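Local coordinates for protein AAA family ATPase (Sulfolobus acidocaldarius, PDB 2W2U) that belongs to the archaeal cell-division machinery as an AAA-family ATPase, represented here by its MIT domain, which docks an ESCRT-III peptide, at residues Tyr42-Val53 against Tyr65-Ile76. Sequence-based numbering, arbitrary orientation.
Sequences YKKAIEVLAQLV and YEQMINEYKRRI
Tyr42 and Tyr72 meet obliquely, their ring planes 36° apart, with CD1 of Tyr42 lying 3.6 Å from CD1 of Tyr72. The next turn of helix 62-81 packs against the rest of Tyr42: the Ile76 methyl CD1 presses on Tyr42 CB at 3.4 Å, while the Arg75 chain crosses the ring, its CG 3.6 Å from Tyr42 CE2. Asp30 of helix 11-31 ties this corner together, its carboxylate hydrogen-bonding with Tyr42 OH and forming a salt bridge with Arg75 NE.

Tyr65 closes the other end. With its CG beside the backbone N (chi1 -57°), its ring lies against helix 35-55, where Leu52 CB sits over one face, 3.9 Å from the centroid, in a CH-pi contact. Val53 CG2 meets Tyr65 CB at 3.6 Å, and Tyr65 OH hydrogen-bonds to Glu16 and Gln12 of helix 11-31. A leucine in place of Tyr65 would probably lose both these hydrogen bonds and the flat surface under Leu52, leaving Glu16 and Gln12 without the phenol.

Between the tyrosines, reciprocal insertions illustrate knobs-into-holes packing between antiparallel helices. Ile46 projects among Ile69, Tyr72, Lys73 and Ile76, its CD1 3.8 Å from Tyr72 CB; Ile69 returns the fit among Ile46, Leu49, Ala50 and Val53, its CG1 3.6 Å from Leu49 CB. The axes of segments 42-53 and 65-76 approach to 9.4 Å at 155°. With helix 11-31 these helices form the three-helix bundle of an MIT domain, in which Tyr72 also hydrogen-bonds through OH to the backbone of the bound peptide.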
# COMPACT_ATOMS: atom_id res chain seq x y z
N TYR A 42 -4.23 -4.86 -1.47
CA TYR A 42 -4.31 -3.46 -1.03
C TYR A 42 -4.45 -3.38 0.49
O TYR A 42 -3.76 -2.58 1.15
CB TYR A 42 -5.49 -2.73 -1.69
CG TYR A 42 -5.31 -2.26 -3.12
CD1 TYR A 42 -4.21 -1.47 -3.50
CD2 TYR A 42 -6.26 -2.57 -4.10
CE1 TYR A 42 -4.06 -1.03 -4.82
CE2 TYR A 42 -6.11 -2.14 -5.42
CZ TYR A 42 -5.01 -1.37 -5.77
OH TYR A 42 -4.88 -0.95 -7.06
N LYS A 43 -5.33 -4.21 1.06
CA LYS A 43 -5.56 -4.22 2.51
C LYS A 43 -4.30 -4.62 3.26
O LYS A 43 -4.02 -4.09 4.34
CB LYS A 43 -6.69 -5.19 2.88
CG LYS A 43 -8.09 -4.71 2.53
CD LYS A 43 -9.13 -5.60 3.20
CE LYS A 43 -10.52 -5.36 2.65
NZ LYS A 43 -11.14 -4.12 3.16
N LYS A 44 -3.55 -5.56 2.68
CA LYS A 44 -2.32 -6.05 3.29
C LYS A 44 -1.20 -5.01 3.21
O LYS A 44 -0.37 -4.92 4.11
CB LYS A 44 -1.89 -7.39 2.67
CG LYS A 44 -2.75 -8.56 3.14
CD LYS A 44 -2.37 -9.87 2.46
CE LYS A 44 -3.29 -11.03 2.87
NZ LYS A 44 -3.27 -11.31 4.35
N ALA A 45 -1.19 -4.24 2.13
CA ALA A 45 -0.29 -3.09 2.00
C ALA A 45 -0.65 -2.00 3.01
O ALA A 45 0.23 -1.44 3.66
CB ALA A 45 -0.33 -2.55 0.58
N ILE A 46 -1.95 -1.73 3.15
CA ILE A 46 -2.46 -0.76 4.13
C ILE A 46 -2.04 -1.12 5.56
O ILE A 46 -1.51 -0.28 6.29
CB ILE A 46 -4.00 -0.58 4.04
CG1 ILE A 46 -4.38 0.19 2.78
CG2 ILE A 46 -4.55 0.16 5.29
CD1 ILE A 46 -5.84 0.01 2.34
N GLU A 47 -2.24 -2.39 5.93
CA GLU A 47 -1.85 -2.86 7.26
C GLU A 47 -0.35 -2.71 7.54
O GLU A 47 0.03 -2.29 8.64
CB GLU A 47 -2.30 -4.31 7.46
CG GLU A 47 -2.25 -4.79 8.90
CD GLU A 47 -2.43 -6.29 9.03
OE1 GLU A 47 -2.48 -6.98 7.98
OE2 GLU A 47 -2.53 -6.78 10.17
N VAL A 48 0.50 -3.04 6.57
CA VAL A 48 1.95 -2.84 6.74
C VAL A 48 2.29 -1.35 6.82
O VAL A 48 3.12 -0.94 7.63
CB VAL A 48 2.78 -3.52 5.62
CG1 VAL A 48 4.27 -3.31 5.85
CG2 VAL A 48 2.48 -5.03 5.54
N LEU A 49 1.63 -0.54 5.98
CA LEU A 49 1.84 0.91 5.98
C LEU A 49 1.35 1.56 7.28
O LEU A 49 1.97 2.51 7.76
CB LEU A 49 1.21 1.56 4.74
CG LEU A 49 1.85 1.31 3.36
CD1 LEU A 49 0.94 1.77 2.21
CD2 LEU A 49 3.23 1.96 3.23
N ALA A 50 0.27 1.04 7.84
CA ALA A 50 -0.22 1.50 9.15
C ALA A 50 0.79 1.19 10.25
O ALA A 50 1.01 2.00 11.15
CB ALA A 50 -1.60 0.92 9.47
N GLN A 51 1.41 0.01 10.17
CA GLN A 51 2.45 -0.39 11.12
C GLN A 51 3.67 0.54 11.05
O GLN A 51 4.22 0.94 12.09
CB GLN A 51 2.87 -1.84 10.88
CG GLN A 51 3.97 -2.35 11.81
CD GLN A 51 3.49 -2.53 13.23
OE1 GLN A 51 2.51 -3.24 13.48
NE2 GLN A 51 4.17 -1.90 14.19
N LEU A 52 4.09 0.85 9.82
CA LEU A 52 5.18 1.81 9.57
C LEU A 52 4.87 3.20 10.13
O LEU A 52 5.74 3.82 10.76
CB LEU A 52 5.51 1.88 8.07
CG LEU A 52 6.39 0.77 7.47
CD1 LEU A 52 6.26 0.73 5.96
CD2 LEU A 52 7.86 0.93 7.86
N VAL A 53 3.65 3.67 9.92
CA VAL A 53 3.14 4.90 10.55
C VAL A 53 3.24 4.86 12.09
O VAL A 53 3.71 5.83 12.68
CB VAL A 53 1.69 5.23 10.09
CG1 VAL A 53 1.04 6.30 10.99
CG2 VAL A 53 1.68 5.68 8.63
N TYR A 65 3.62 7.33 3.52
CA TYR A 65 2.85 6.17 4.01
C TYR A 65 1.36 6.51 4.09
O TYR A 65 0.51 5.76 3.61
CB TYR A 65 3.28 5.73 5.41
CG TYR A 65 4.73 5.38 5.64
CD1 TYR A 65 5.53 4.83 4.62
CD2 TYR A 65 5.30 5.55 6.90
CE1 TYR A 65 6.85 4.49 4.87
CE2 TYR A 65 6.62 5.22 7.15
CZ TYR A 65 7.39 4.69 6.14
OH TYR A 65 8.70 4.37 6.42
N GLU A 66 1.07 7.66 4.70
CA GLU A 66 -0.29 8.11 4.94
C GLU A 66 -1.04 8.43 3.65
O GLU A 66 -2.23 8.11 3.52
CB GLU A 66 -0.30 9.28 5.92
CG GLU A 66 0.06 8.86 7.36
CD GLU A 66 0.71 9.97 8.19
OE1 GLU A 66 0.73 11.14 7.75
OE2 GLU A 66 1.21 9.66 9.30
N GLN A 67 -0.34 9.05 2.70
CA GLN A 67 -0.86 9.30 1.36
C GLN A 67 -1.25 8.00 0.64
O GLN A 67 -2.31 7.93 0.03
CB GLN A 67 0.16 10.08 0.51
CG GLN A 67 -0.32 10.44 -0.90
CD GLN A 67 0.82 10.82 -1.85
OE1 GLN A 67 1.70 11.60 -1.49
NE2 GLN A 67 0.80 10.26 -3.07
N MET A 68 -0.38 7.00 0.70
CA MET A 68 -0.62 5.74 -0.00
C MET A 68 -1.73 4.90 0.63
O MET A 68 -2.52 4.26 -0.08
CB MET A 68 0.68 4.95 -0.18
CG MET A 68 1.71 5.64 -1.09
SD MET A 68 1.03 6.40 -2.60
CE MET A 68 0.68 4.94 -3.58
N ILE A 69 -1.80 4.92 1.97
CA ILE A 69 -2.91 4.30 2.70
C ILE A 69 -4.24 4.82 2.15
O ILE A 69 -5.13 4.04 1.82
CB ILE A 69 -2.80 4.55 4.24
CG1 ILE A 69 -1.72 3.65 4.85
CG2 ILE A 69 -4.14 4.30 4.96
CD1 ILE A 69 -1.38 3.96 6.30
N ASN A 70 -4.35 6.14 2.00
CA ASN A 70 -5.58 6.75 1.53
C ASN A 70 -5.92 6.43 0.08
O ASN A 70 -7.08 6.17 -0.24
CB ASN A 70 -5.55 8.26 1.77
CG ASN A 70 -5.61 8.61 3.24
OD1 ASN A 70 -6.31 7.95 4.02
ND2 ASN A 70 -4.90 9.66 3.63
N GLU A 71 -4.90 6.44 -0.78
CA GLU A 71 -5.08 6.05 -2.17
C GLU A 71 -5.58 4.61 -2.28
O GLU A 71 -6.51 4.33 -3.04
CB GLU A 71 -3.77 6.22 -2.96
CG GLU A 71 -3.41 7.67 -3.23
CD GLU A 71 -2.24 7.83 -4.19
OE1 GLU A 71 -1.63 8.92 -4.18
OE2 GLU A 71 -1.94 6.89 -4.96
N TYR A 72 -4.96 3.72 -1.51
CA TYR A 72 -5.34 2.30 -1.53
C TYR A 72 -6.72 2.08 -0.92
O TYR A 72 -7.50 1.29 -1.45
CB TYR A 72 -4.28 1.43 -0.85
CG TYR A 72 -2.91 1.47 -1.52
CD1 TYR A 72 -2.78 1.77 -2.87
CD2 TYR A 72 -1.75 1.18 -0.80
CE1 TYR A 72 -1.53 1.81 -3.48
CE2 TYR A 72 -0.50 1.22 -1.40
CZ TYR A 72 -0.40 1.53 -2.74
OH TYR A 72 0.84 1.56 -3.34
N LYS A 73 -7.01 2.79 0.18
CA LYS A 73 -8.35 2.76 0.78
C LYS A 73 -9.42 3.19 -0.22
O LYS A 73 -10.49 2.59 -0.28
CB LYS A 73 -8.43 3.65 2.03
CG LYS A 73 -7.83 3.08 3.29
CD LYS A 73 -8.22 3.93 4.48
CE LYS A 73 -7.62 3.41 5.78
NZ LYS A 73 -8.09 2.04 6.11
N ARG A 74 -9.12 4.24 -0.98
CA ARG A 74 -10.05 4.75 -1.98
C ARG A 74 -10.23 3.80 -3.16
O ARG A 74 -11.33 3.69 -3.70
CB ARG A 74 -9.61 6.13 -2.49
CG ARG A 74 -10.24 7.29 -1.76
CD ARG A 74 -9.63 8.60 -2.25
NE ARG A 74 -8.54 9.03 -1.38
CZ ARG A 74 -7.40 9.58 -1.80
NH1 ARG A 74 -7.17 9.75 -3.09
NH2 ARG A 74 -6.49 9.94 -0.91
N ARG A 75 -9.17 3.10 -3.55
CA ARG A 75 -9.28 2.08 -4.60
C ARG A 75 -10.09 0.86 -4.13
O ARG A 75 -10.86 0.28 -4.91
CB ARG A 75 -7.92 1.68 -5.16
CG ARG A 75 -8.00 0.80 -6.42
CD ARG A 75 -8.67 1.52 -7.60
NE ARG A 75 -8.80 0.63 -8.75
CZ ARG A 75 -9.43 0.91 -9.89
NH1 ARG A 75 -10.02 2.08 -10.08
NH2 ARG A 75 -9.48 -0.01 -10.85
N ILE A 76 -9.91 0.47 -2.86
CA ILE A 76 -10.73 -0.57 -2.23
C ILE A 76 -12.22 -0.24 -2.34
O ILE A 76 -13.02 -1.10 -2.72
CB ILE A 76 -10.42 -0.75 -0.72
CG1 ILE A 76 -8.94 -1.14 -0.49
CG2 ILE A 76 -11.39 -1.75 -0.08
CD1 ILE A 76 -8.65 -2.58 -0.57